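Local coordinates for protein afamin (Homo sapiens, PDB 6FAK) that carries hydrophobic molecules in body fluids, binding vitamin E and keeping lipidated Wnt proteins soluble and active, at residues 203-208 against 462-467; 458-462 against 485-490; 32-36 against 104-109. All coordinates share one frame; numbering follows the deposited sequence.

Interaction 1 (203-208 against 462-467); sequences CGALLK and CGVNEN. With NAG (2-acetamido-2-deoxy-beta-D-glucopyranose), chain B; NAG (2-acetamido-2-deoxy-beta-D-glucopyranose), chain C.
Lys208 lies alongside Asn467 in one of its two modelled conformers, the two side chains sliding past each other in opposite directions with Lys208 CE 3.7 Å from Asn467 OD1. A bend at the last torsion (chi4 67°) turns its ammonium group onto the chain as it leaves helix 446-462. There Lys208 NZ donates to Cys462 O at 3.1 Å, from above the carbonyl plane rather than along a lone pair, and lies 2.7 Å from Gly463 O. Gly463 breaks the helix with a positive phi of 104°. One water accepts from Lys208 NZ and gives a proton to Val464 O, with a weak bond to Gly204 O, bridging helix and loop. Gly204 CA sits 3.6 Å from Gly463 O, and a CB on Gly204 would run into that oxygen. Val464 CG1 rests on Cys203 CB at 3.9 Å. At the other end a covalent N-glycosidic bond joins Asn467 ND2 to C1 of the first N-acetylglucosamine, whose C6 comes within 3.2 Å of Lys208 O. This is an interdomain joint of the serum albumin fold: the part of helix 177-209 in the binding-pocket region for hydrophobic ligands meets a glycosylated loop of the third albumin domain.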
loop_
_atom_site.group_PDB
_atom_site.type_symbol
_atom_site.label_atom_id
_atom_site.label_comp_id
_atom_site.label_asym_id
_atom_site.label_seq_id
_atom_site.Cartn_x
_atom_site.Cartn_y
_atom_site.Cartn_z
ATOM N N CYS A 203 -1.445 0.412 8.023
ATOM C CA CYS A 203 -0.557 -0.082 9.091
ATOM C C CYS A 203 0.492 0.954 9.523
ATOM O O CYS A 203 0.744 1.095 10.705
ATOM C CB CYS A 203 0.125 -1.409 8.743
ATOM S SG CYS A 203 -1.084 -2.727 8.435
ATOM N N GLY A 204 1.078 1.644 8.546
ATOM C CA GLY A 204 2.036 2.715 8.810
ATOM C C GLY A 204 1.411 3.789 9.650
ATOM O O GLY A 204 1.999 4.261 10.597
ATOM N N ALA A 205 0.203 4.168 9.314
ATOM C CA ALA A 205 -0.531 5.199 10.068
ATOM C C ALA A 205 -0.865 4.782 11.485
ATOM O O ALA A 205 -0.769 5.586 12.452
ATOM C CB ALA A 205 -1.769 5.580 9.328
ATOM N N LEU A 206 -1.216 3.513 11.632
ATOM C CA LEU A 206 -1.492 2.965 12.924
ATOM C C LEU A 206 -0.279 3.061 13.850
ATOM O O LEU A 206 -0.419 3.463 14.957
ATOM C CB LEU A 206 -1.954 1.516 12.785
ATOM C CG LEU A 206 -2.614 0.798 13.925
ATOM C CD1 LEU A 206 -3.825 1.577 14.434
ATOM C CD2 LEU A 206 -3.034 -0.588 13.441
ATOM N N LEU A 207 0.893 2.696 13.352
ATOM C CA LEU A 207 2.121 2.724 14.128
ATOM C C LEU A 207 2.578 4.156 14.499
ATOM O O LEU A 207 3.046 4.348 15.579
ATOM C CB LEU A 207 3.218 1.963 13.407
ATOM C CG LEU A 207 3.236 0.429 13.664
ATOM C CD1 LEU A 207 3.602 0.087 15.127
ATOM C CD2 LEU A 207 1.939 -0.293 13.258
ATOM N N LYS A 208 2.436 5.110 13.598
ATOM C CA LYS A 208 2.865 6.463 13.851
ATOM C C LYS A 208 1.947 7.223 14.800
ATOM O O LYS A 208 2.429 8.008 15.634
ATOM C CB LYS A 208 3.031 7.221 12.536
ATOM C CG LYS A 208 4.160 6.633 11.722
ATOM C CD LYS A 208 4.607 7.490 10.556
ATOM C CE LYS A 208 5.806 6.835 9.893
ATOM N NZ LYS A 208 5.468 5.552 9.233
ATOM N N CYS A 462 6.921 6.743 3.883
ATOM C CA CYS A 462 7.098 7.056 5.276
ATOM C C CYS A 462 7.369 5.853 6.170
ATOM O O CYS A 462 7.800 6.035 7.306
ATOM C CB CYS A 462 5.900 7.828 5.805
ATOM S SG CYS A 462 5.866 9.444 5.000
ATOM N N GLY A 463 7.110 4.652 5.663
ATOM C CA GLY A 463 7.494 3.436 6.370
ATOM C C GLY A 463 6.301 2.773 7.040
ATOM O O GLY A 463 5.325 3.462 7.481
ATOM N N VAL A 464 6.406 1.448 7.182
ATOM C CA VAL A 464 5.393 0.649 7.845
ATOM C C VAL A 464 5.752 0.341 9.287
ATOM O O VAL A 464 5.044 0.768 10.207
ATOM C CB VAL A 464 5.060 -0.646 7.023
ATOM C CG1 VAL A 464 3.917 -1.391 7.668
ATOM C CG2 VAL A 464 4.730 -0.270 5.597
ATOM N N ASN A 465 6.871 -0.363 9.489
ATOM C CA ASN A 465 7.303 -0.776 10.792
ATOM C C ASN A 465 8.549 -0.013 11.250
ATOM O O ASN A 465 9.285 -0.484 12.094
ATOM C CB ASN A 465 7.575 -2.298 10.826
ATOM C CG ASN A 465 8.774 -2.757 9.957
ATOM O OD1 ASN A 465 9.195 -2.071 9.027
ATOM N ND2 ASN A 465 9.267 -3.966 10.240
ATOM N N GLU A 466 8.831 1.116 10.629
ATOM C CA GLU A 466 9.948 1.971 11.050
ATOM C C GLU A 466 9.518 3.434 10.939
ATOM O O GLU A 466 8.685 3.775 10.099
ATOM C CB GLU A 466 11.191 1.726 10.185
ATOM C CG GLU A 466 10.842 1.665 8.723
ATOM C CD GLU A 466 11.946 1.237 7.771
ATOM O OE1 GLU A 466 11.554 0.808 6.650
ATOM O OE2 GLU A 466 13.138 1.355 8.109
ATOM N N ASN A 467 10.137 4.283 11.750
ATOM C CA ASN A 467 10.092 5.715 11.537
ATOM C C ASN A 467 11.359 5.985 10.772
ATOM O O ASN A 467 12.422 5.871 11.302
ATOM C CB ASN A 467 10.048 6.458 12.878
ATOM C CG ASN A 467 8.758 6.168 13.616
ATOM O OD1 ASN A 467 7.678 6.299 13.033
ATOM N ND2 ASN A 467 8.859 5.744 14.861
HETATM C C1 NAG B . 7.705 5.405 15.679
HETATM C C2 NAG B . 8.183 4.637 16.905
HETATM C C3 NAG B . 7.003 4.288 17.803
HETATM C C4 NAG B . 6.223 5.550 18.144
HETATM C C5 NAG B . 5.857 6.329 16.877
HETATM C C6 NAG B . 5.176 7.649 17.221
HETATM C C7 NAG B . 10.018 3.008 17.112
HETATM C C8 NAG B . 10.538 3.826 18.263
HETATM N N2 NAG B . 8.900 3.434 16.504
HETATM O O3 NAG B . 7.470 3.660 19.007
HETATM O O4 NAG B . 5.040 5.201 18.873
HETATM O O5 NAG B . 7.031 6.597 16.094
HETATM O O6 NAG B . 6.077 8.486 17.956
HETATM O O7 NAG B . 10.593 1.996 16.746
HETATM C C1 NAG C . 5.023 5.667 20.259
HETATM C C2 NAG C . 3.601 5.485 20.794
HETATM C C3 NAG C . 3.507 5.737 22.300
HETATM C C4 NAG C . 4.628 5.040 23.050
HETATM C C5 NAG C . 5.968 5.401 22.422
HETATM C C6 NAG C . 7.144 4.776 23.170
HETATM C C7 NAG C . 1.833 5.986 19.187
HETATM C C8 NAG C . 0.989 7.065 18.586
HETATM N N2 NAG C . 2.705 6.397 20.105
HETATM O O3 NAG C . 2.242 5.276 22.789
HETATM O O4 NAG C . 4.592 5.425 24.430
HETATM O O5 NAG C . 5.963 4.955 21.066
HETATM O O6 NAG C . 7.397 3.459 22.665
HETATM O O7 NAG C . 1.723 4.817 18.855
HETATM O O HOH W 1 5.174 3.441 10.979
#

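Interaction 2 (458-462 against 485-490); sequences FGELC and RRPCFE
Helix-helix packing inside the third albumin domain brings Phe458 of helix 446-462 face to face with Phe489 of the short helix 485-490. The two segments cross at 77° with axes 11.5 Å apart, and an offset stack fills the gap: ring centroids are 4.4 Å apart with planes only 13° from parallel. The displacement places Phe458 CD1 over the centre of the Phe489 ring, while Phe489 CG sits nearer the rim of the Phe458 ring. Phe489 CB adds a CH-pi contact over that same ring, 4.1 Å from its centroid.

Other side chains close around the pair. Leu461 CD2 touches Phe489 CE1 at 3.7 Å, and Cys462 SG meets the edge of the Phe489 ring as a sulfur-aromatic contact. Arg485, bent at chi2 and chi3, turns its guanidinium against helix 446-462, with Phe458 O and Gly459 N over one of its faces; Arg485 NH1 is 3.9 Å from Cys462 CB. Arg486 instead uses its aliphatic part, CG lying 3.9 Å from Phe458 CE2, and its extended chain carries the charge on to salt bridges with Asp451 and Glu394. Cys462 and Cys488 are bonded to Cys478 and Cys477, so both helices are tied to helix 472-479 by the double disulfide through adjacent cysteines characteristic of the albumin family.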
loop_
_atom_site.group_PDB
_atom_site.type_symbol
_atom_site.label_atom_id
_atom_site.label_comp_id
_atom_site.label_asym_id
_atom_site.label_seq_id
_atom_site.Cartn_x
_atom_site.Cartn_y
_atom_site.Cartn_z
ATOM N N PHE A 458 2.856 8.334 -0.335
ATOM C CA PHE A 458 3.597 8.870 0.832
ATOM C C PHE A 458 3.482 7.919 2.010
ATOM O O PHE A 458 4.382 7.868 2.873
ATOM C CB PHE A 458 3.267 10.367 1.082
ATOM C CG PHE A 458 3.550 11.207 -0.151
ATOM C CD1 PHE A 458 4.880 11.404 -0.591
ATOM C CD2 PHE A 458 2.521 11.682 -0.953
ATOM C CE1 PHE A 458 5.175 12.122 -1.768
ATOM C CE2 PHE A 458 2.794 12.397 -2.127
ATOM C CZ PHE A 458 4.116 12.618 -2.538
ATOM N N GLY A 459 2.466 7.069 1.984
ATOM C CA GLY A 459 2.415 5.930 2.911
ATOM C C GLY A 459 3.506 4.901 2.733
ATOM O O GLY A 459 4.042 4.386 3.705
ATOM N N GLU A 460 3.834 4.603 1.479
ATOM C CA GLU A 460 4.978 3.736 1.130
ATOM C C GLU A 460 6.314 4.371 1.576
ATOM O O GLU A 460 7.188 3.709 2.138
ATOM C CB GLU A 460 5.025 3.549 -0.380
ATOM C CG GLU A 460 5.645 2.249 -0.826
ATOM C CD GLU A 460 4.630 1.151 -1.100
ATOM O OE1 GLU A 460 3.430 1.433 -1.344
ATOM O OE2 GLU A 460 5.069 -0.005 -1.086
ATOM N N LEU A 461 6.460 5.657 1.270
ATOM C CA LEU A 461 7.639 6.430 1.589
ATOM C C LEU A 461 7.955 6.533 3.085
ATOM O O LEU A 461 9.087 6.472 3.497
ATOM C CB LEU A 461 7.436 7.871 1.066
ATOM C CG LEU A 461 8.538 8.929 1.185
ATOM C CD1 LEU A 461 9.823 8.401 0.646
ATOM C CD2 LEU A 461 8.154 10.149 0.358
ATOM N N CYS A 462 6.921 6.743 3.883
ATOM C CA CYS A 462 7.098 7.056 5.276
ATOM C C CYS A 462 7.369 5.853 6.170
ATOM O O CYS A 462 7.800 6.035 7.306
ATOM C CB CYS A 462 5.900 7.828 5.805
ATOM S SG CYS A 462 5.866 9.444 5.000
ATOM N N ARG A 485 -0.528 15.261 5.079
ATOM C CA ARG A 485 0.757 14.756 4.585
ATOM C C ARG A 485 1.040 15.062 3.081
ATOM O O ARG A 485 2.131 15.488 2.736
ATOM C CB ARG A 485 0.834 13.246 4.887
ATOM C CG ARG A 485 2.129 12.613 4.444
ATOM C CD ARG A 485 2.463 11.452 5.370
ATOM N NE ARG A 485 1.506 10.379 5.229
ATOM C CZ ARG A 485 1.495 9.239 5.930
ATOM N NH1 ARG A 485 2.391 9.027 6.912
ATOM N NH2 ARG A 485 0.595 8.336 5.648
ATOM N N ARG A 486 0.069 14.831 2.197
ATOM C CA ARG A 486 0.262 15.116 0.776
ATOM C C ARG A 486 0.491 16.638 0.532
ATOM O O ARG A 486 1.489 17.009 -0.073
ATOM C CB ARG A 486 -0.841 14.505 -0.100
ATOM C CG ARG A 486 -0.500 14.414 -1.601
ATOM C CD ARG A 486 -1.715 13.980 -2.434
ATOM N NE ARG A 486 -1.518 14.296 -3.847
ATOM C CZ ARG A 486 -2.437 14.659 -4.741
ATOM N NH1 ARG A 486 -3.721 14.717 -4.420
ATOM N NH2 ARG A 486 -2.074 14.902 -5.982
ATOM N N PRO A 487 -0.394 17.511 1.027
ATOM C CA PRO A 487 -0.069 18.963 0.977
ATOM C C PRO A 487 1.314 19.377 1.543
ATOM O O PRO A 487 1.953 20.247 0.972
ATOM C CB PRO A 487 -1.193 19.614 1.775
ATOM C CG PRO A 487 -2.332 18.639 1.710
ATOM C CD PRO A 487 -1.763 17.260 1.548
ATOM N N CYS A 488 1.749 18.747 2.625
ATOM C CA CYS A 488 3.064 18.981 3.212
ATOM C C CYS A 488 4.214 18.635 2.222
ATOM O O CYS A 488 5.109 19.471 1.984
ATOM C CB CYS A 488 3.240 18.164 4.485
ATOM S SG CYS A 488 4.729 18.577 5.385
ATOM N N PHE A 489 4.167 17.423 1.678
ATOM C CA PHE A 489 5.102 16.972 0.650
ATOM C C PHE A 489 5.173 17.903 -0.572
ATOM O O PHE A 489 6.275 18.199 -1.051
ATOM C CB PHE A 489 4.805 15.540 0.221
ATOM C CG PHE A 489 5.507 14.548 1.068
ATOM C CD1 PHE A 489 6.880 14.352 0.915
ATOM C CD2 PHE A 489 4.853 13.871 2.076
ATOM C CE1 PHE A 489 7.573 13.478 1.741
ATOM C CE2 PHE A 489 5.548 12.960 2.912
ATOM C CZ PHE A 489 6.909 12.761 2.739
ATOM N N GLU A 490 4.002 18.395 -1.014
ATOM C CA GLU A 490 3.897 19.364 -2.123
ATOM C C GLU A 490 4.563 20.698 -1.834
ATOM O O GLU A 490 4.905 21.390 -2.759
ATOM C CB GLU A 490 2.421 19.654 -2.517
ATOM C CG GLU A 490 1.540 18.466 -2.943
ATOM C CD GLU A 490 2.119 17.592 -4.019
ATOM O OE1 GLU A 490 2.703 18.133 -4.981
ATOM O OE2 GLU A 490 1.965 16.356 -3.923
#

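Interaction 3 (32-36 against 104-109); sequences QYVQE and FFYNKK. With NAG (2-acetamido-2-deoxy-beta-D-glucopyranose), chain B.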
loop_
_atom_site.group_PDB
_atom_site.type_symbol
_atom_site.label_atom_id
_atom_site.label_comp_id
_atom_site.label_asym_id
_atom_site.label_seq_id
_atom_site.Cartn_x
_atom_site.Cartn_y
_atom_site.Cartn_z
ATOM N N GLN A 32 7.003 -14.228 5.845
ATOM C CA GLN A 32 6.930 -12.774 6.106
ATOM C C GLN A 32 7.805 -12.343 7.294
ATOM O O GLN A 32 8.451 -11.312 7.216
ATOM C CB GLN A 32 5.479 -12.312 6.346
ATOM C CG GLN A 32 4.586 -12.491 5.135
ATOM C CD GLN A 32 3.218 -11.871 5.324
ATOM O OE1 GLN A 32 2.578 -12.081 6.373
ATOM N NE2 GLN A 32 2.737 -11.153 4.283
ATOM N N TYR A 33 7.766 -13.100 8.397
ATOM C CA TYR A 33 8.572 -12.801 9.551
ATOM C C TYR A 33 10.078 -12.995 9.346
ATOM O O TYR A 33 10.892 -12.234 9.882
ATOM C CB TYR A 33 8.071 -13.596 10.767
ATOM C CG TYR A 33 6.845 -12.955 11.436
ATOM C CD1 TYR A 33 6.869 -11.626 11.875
ATOM C CD2 TYR A 33 5.711 -13.683 11.681
ATOM C CE1 TYR A 33 5.775 -11.058 12.514
ATOM C CE2 TYR A 33 4.599 -13.120 12.311
ATOM C CZ TYR A 33 4.650 -11.824 12.721
ATOM O OH TYR A 33 3.556 -11.278 13.359
ATOM N N VAL A 34 10.449 -14.028 8.594
ATOM C CA VAL A 34 11.860 -14.445 8.444
ATOM C C VAL A 34 12.078 -14.613 6.949
ATOM O O VAL A 34 11.978 -15.720 6.368
ATOM C CB VAL A 34 12.196 -15.744 9.232
ATOM C CG1 VAL A 34 13.703 -15.968 9.227
ATOM C CG2 VAL A 34 11.715 -15.682 10.681
ATOM N N GLN A 35 12.273 -13.477 6.314
ATOM C CA GLN A 35 12.264 -13.407 4.869
ATOM C C GLN A 35 13.508 -14.059 4.242
ATOM O O GLN A 35 13.515 -14.303 3.049
ATOM C CB GLN A 35 12.168 -11.931 4.427
ATOM C CG GLN A 35 10.816 -11.302 4.740
ATOM C CD GLN A 35 10.923 -9.833 4.773
ATOM O OE1 GLN A 35 11.259 -9.294 5.805
ATOM N NE2 GLN A 35 10.709 -9.169 3.625
ATOM N N GLU A 36 14.539 -14.284 5.053
ATOM C CA GLU A 36 15.768 -15.009 4.642
ATOM C C GLU A 36 15.631 -16.519 4.741
ATOM O O GLU A 36 16.481 -17.245 4.190
ATOM C CB GLU A 36 16.996 -14.594 5.497
ATOM C CG GLU A 36 17.221 -13.099 5.601
ATOM C CD GLU A 36 16.327 -12.372 6.680
ATOM O OE1 GLU A 36 15.421 -13.021 7.310
ATOM O OE2 GLU A 36 16.538 -11.130 6.889
ATOM N N PHE A 104 9.437 -9.351 16.499
ATOM C CA PHE A 104 9.166 -10.067 15.237
ATOM C C PHE A 104 8.585 -9.132 14.140
ATOM O O PHE A 104 8.989 -9.184 12.970
ATOM C CB PHE A 104 8.275 -11.295 15.460
ATOM C CG PHE A 104 9.049 -12.562 15.635
ATOM C CD1 PHE A 104 9.721 -13.130 14.556
ATOM C CD2 PHE A 104 9.187 -13.152 16.873
ATOM C CE1 PHE A 104 10.456 -14.309 14.721
ATOM C CE2 PHE A 104 9.916 -14.332 17.047
ATOM C CZ PHE A 104 10.542 -14.922 15.972
ATOM N N PHE A 105 7.659 -8.279 14.565
ATOM C CA PHE A 105 7.125 -7.239 13.726
ATOM C C PHE A 105 8.190 -6.273 13.197
ATOM O O PHE A 105 8.187 -5.959 12.006
ATOM C CB PHE A 105 6.009 -6.493 14.460
ATOM C CG PHE A 105 5.534 -5.280 13.754
ATOM C CD1 PHE A 105 4.681 -5.387 12.679
ATOM C CD2 PHE A 105 5.883 -4.013 14.191
ATOM C CE1 PHE A 105 4.228 -4.244 12.021
ATOM C CE2 PHE A 105 5.434 -2.877 13.532
ATOM C CZ PHE A 105 4.604 -3.010 12.457
ATOM N N TYR A 106 9.063 -5.778 14.089
ATOM C CA TYR A 106 10.180 -4.956 13.691
ATOM C C TYR A 106 11.219 -5.656 12.805
ATOM O O TYR A 106 11.962 -4.952 12.127
ATOM C CB TYR A 106 10.888 -4.267 14.875
ATOM C CG TYR A 106 10.060 -3.211 15.564
ATOM C CD1 TYR A 106 9.368 -2.267 14.832
ATOM C CD2 TYR A 106 9.994 -3.127 16.955
ATOM C CE1 TYR A 106 8.603 -1.301 15.445
ATOM C CE2 TYR A 106 9.227 -2.143 17.584
ATOM C CZ TYR A 106 8.523 -1.246 16.813
ATOM O OH TYR A 106 7.773 -0.227 17.371
ATOM N N ASN A 107 11.270 -6.980 12.825
ATOM C CA ASN A 107 12.177 -7.766 12.004
ATOM C C ASN A 107 11.833 -7.773 10.510
ATOM O O ASN A 107 12.691 -8.095 9.682
ATOM C CB ASN A 107 12.207 -9.214 12.522
ATOM C CG ASN A 107 13.429 -10.012 12.012
ATOM O OD1 ASN A 107 14.523 -9.577 12.210
ATOM N ND2 ASN A 107 13.208 -11.179 11.388
ATOM N N LYS A 108 10.580 -7.452 10.142
ATOM C CA LYS A 108 10.193 -7.436 8.718
ATOM C C LYS A 108 10.942 -6.347 8.000
ATOM O O LYS A 108 11.113 -5.252 8.554
ATOM C CB LYS A 108 8.674 -7.238 8.563
ATOM C CG LYS A 108 7.931 -8.439 9.109
ATOM C CD LYS A 108 6.441 -8.343 8.879
ATOM C CE LYS A 108 5.705 -9.613 9.281
ATOM N NZ LYS A 108 4.346 -9.549 8.697
ATOM N N LYS A 109 11.386 -6.637 6.779
ATOM C CA LYS A 109 12.058 -5.644 5.920
ATOM C C LYS A 109 11.203 -5.299 4.721
ATOM O O LYS A 109 10.866 -6.199 3.913
ATOM C CB LYS A 109 13.390 -6.211 5.404
ATOM C CG LYS A 109 14.415 -6.435 6.524
ATOM C CD LYS A 109 14.571 -7.926 6.777
ATOM C CE LYS A 109 15.254 -8.229 8.099
ATOM N NZ LYS A 109 14.997 -9.638 8.383
HETATM C C1 NAG B . 7.705 5.405 15.679
HETATM C C2 NAG B . 8.183 4.637 16.905
HETATM C C3 NAG B . 7.003 4.288 17.803
HETATM C C4 NAG B . 6.223 5.550 18.144
HETATM C C5 NAG B . 5.857 6.329 16.877
HETATM C C6 NAG B . 5.176 7.649 17.221
HETATM C C7 NAG B . 10.018 3.008 17.112
HETATM C C8 NAG B . 10.538 3.826 18.263
HETATM N N2 NAG B . 8.900 3.434 16.504
HETATM O O3 NAG B . 7.470 3.660 19.007
HETATM O O4 NAG B . 5.040 5.201 18.873
HETATM O O5 NAG B . 7.031 6.597 16.094
HETATM O O6 NAG B . 6.077 8.486 17.956
HETATM O O7 NAG B . 10.593 1.996 16.746
HETATM O O HOH W 2 3.351 -12.177 9.103
HETATM O O HOH W 3 12.306 -10.929 7.831
HETATM O O HOH W 4 15.328 -12.587 10.004
#
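A chi1 of -80° places Tyr33 CG anti to its carbonyl carbon and the ring leans across the neighbouring segment, where Lys108, extended beyond CG, brings its ammonium group over one face. The cation-pi distance from Lys108 NZ to the Tyr33 ring centroid is 4.6 Å, and Lys108 CE packs 3.5 Å from Tyr33 CD1. Phe104 points its edge at the other face, the planes 72° apart in a T-shaped pair. The polar ends are held from elsewhere: Lys108 NZ donates to Pro150 O, and a water joins it to Gln32 OE1, while Gln32 NE2 donates to Asn149 O; Tyr33 OH bonds to Asn70 and, across in the second domain, Glu250 O. Both segments belong to the all-helical first albumin domain, where the chain leaving helix 22-33 runs past that leaving helix 97-106. Asn107 ND2 donates to Tyr33 O at 3.0 Å, nearly end-on to the carbonyl. Gln35 reads the backbone of Lys109 with both halves of its amide: Lys109 N reaches Gln35 OE1 at 2.8 Å and Gln35 NE2 reaches Lys109 O at 3.0 Å, each in the acceptor's carbonyl plane and on a lone pair, which should fix the amide's rotation. Lys109 NZ forms a salt bridge of 2.6 Å with Glu36 OE2, which offers its syn lone pair, and a water links Lys109 NZ with Tyr33 O, Gln35 N and Gln35 OE1.

Overall arrangement
From the N terminus, interaction 3 comes first: it closes the chain from helix 22-33 to the end of helix 97-106, wholly within the first albumin domain. Interaction 1 opens later, on helix 177-209, and spans 253 residues to reach the loop after helix 446-462, joining the second-domain region to the third. Interaction 2 is a short closure inside the third domain. It crosses interaction 1 along the chain, and the two share Cys462, with centres 12 Å apart. Interactions 1 and 3 meet at Asn465, whose ND2 probably bonds to Phe105 O and Lys108 O, so the glycosylated loop touches the first domain too. Interactions 2 and 3 stay separate, their nearest atoms about 10 Å apart.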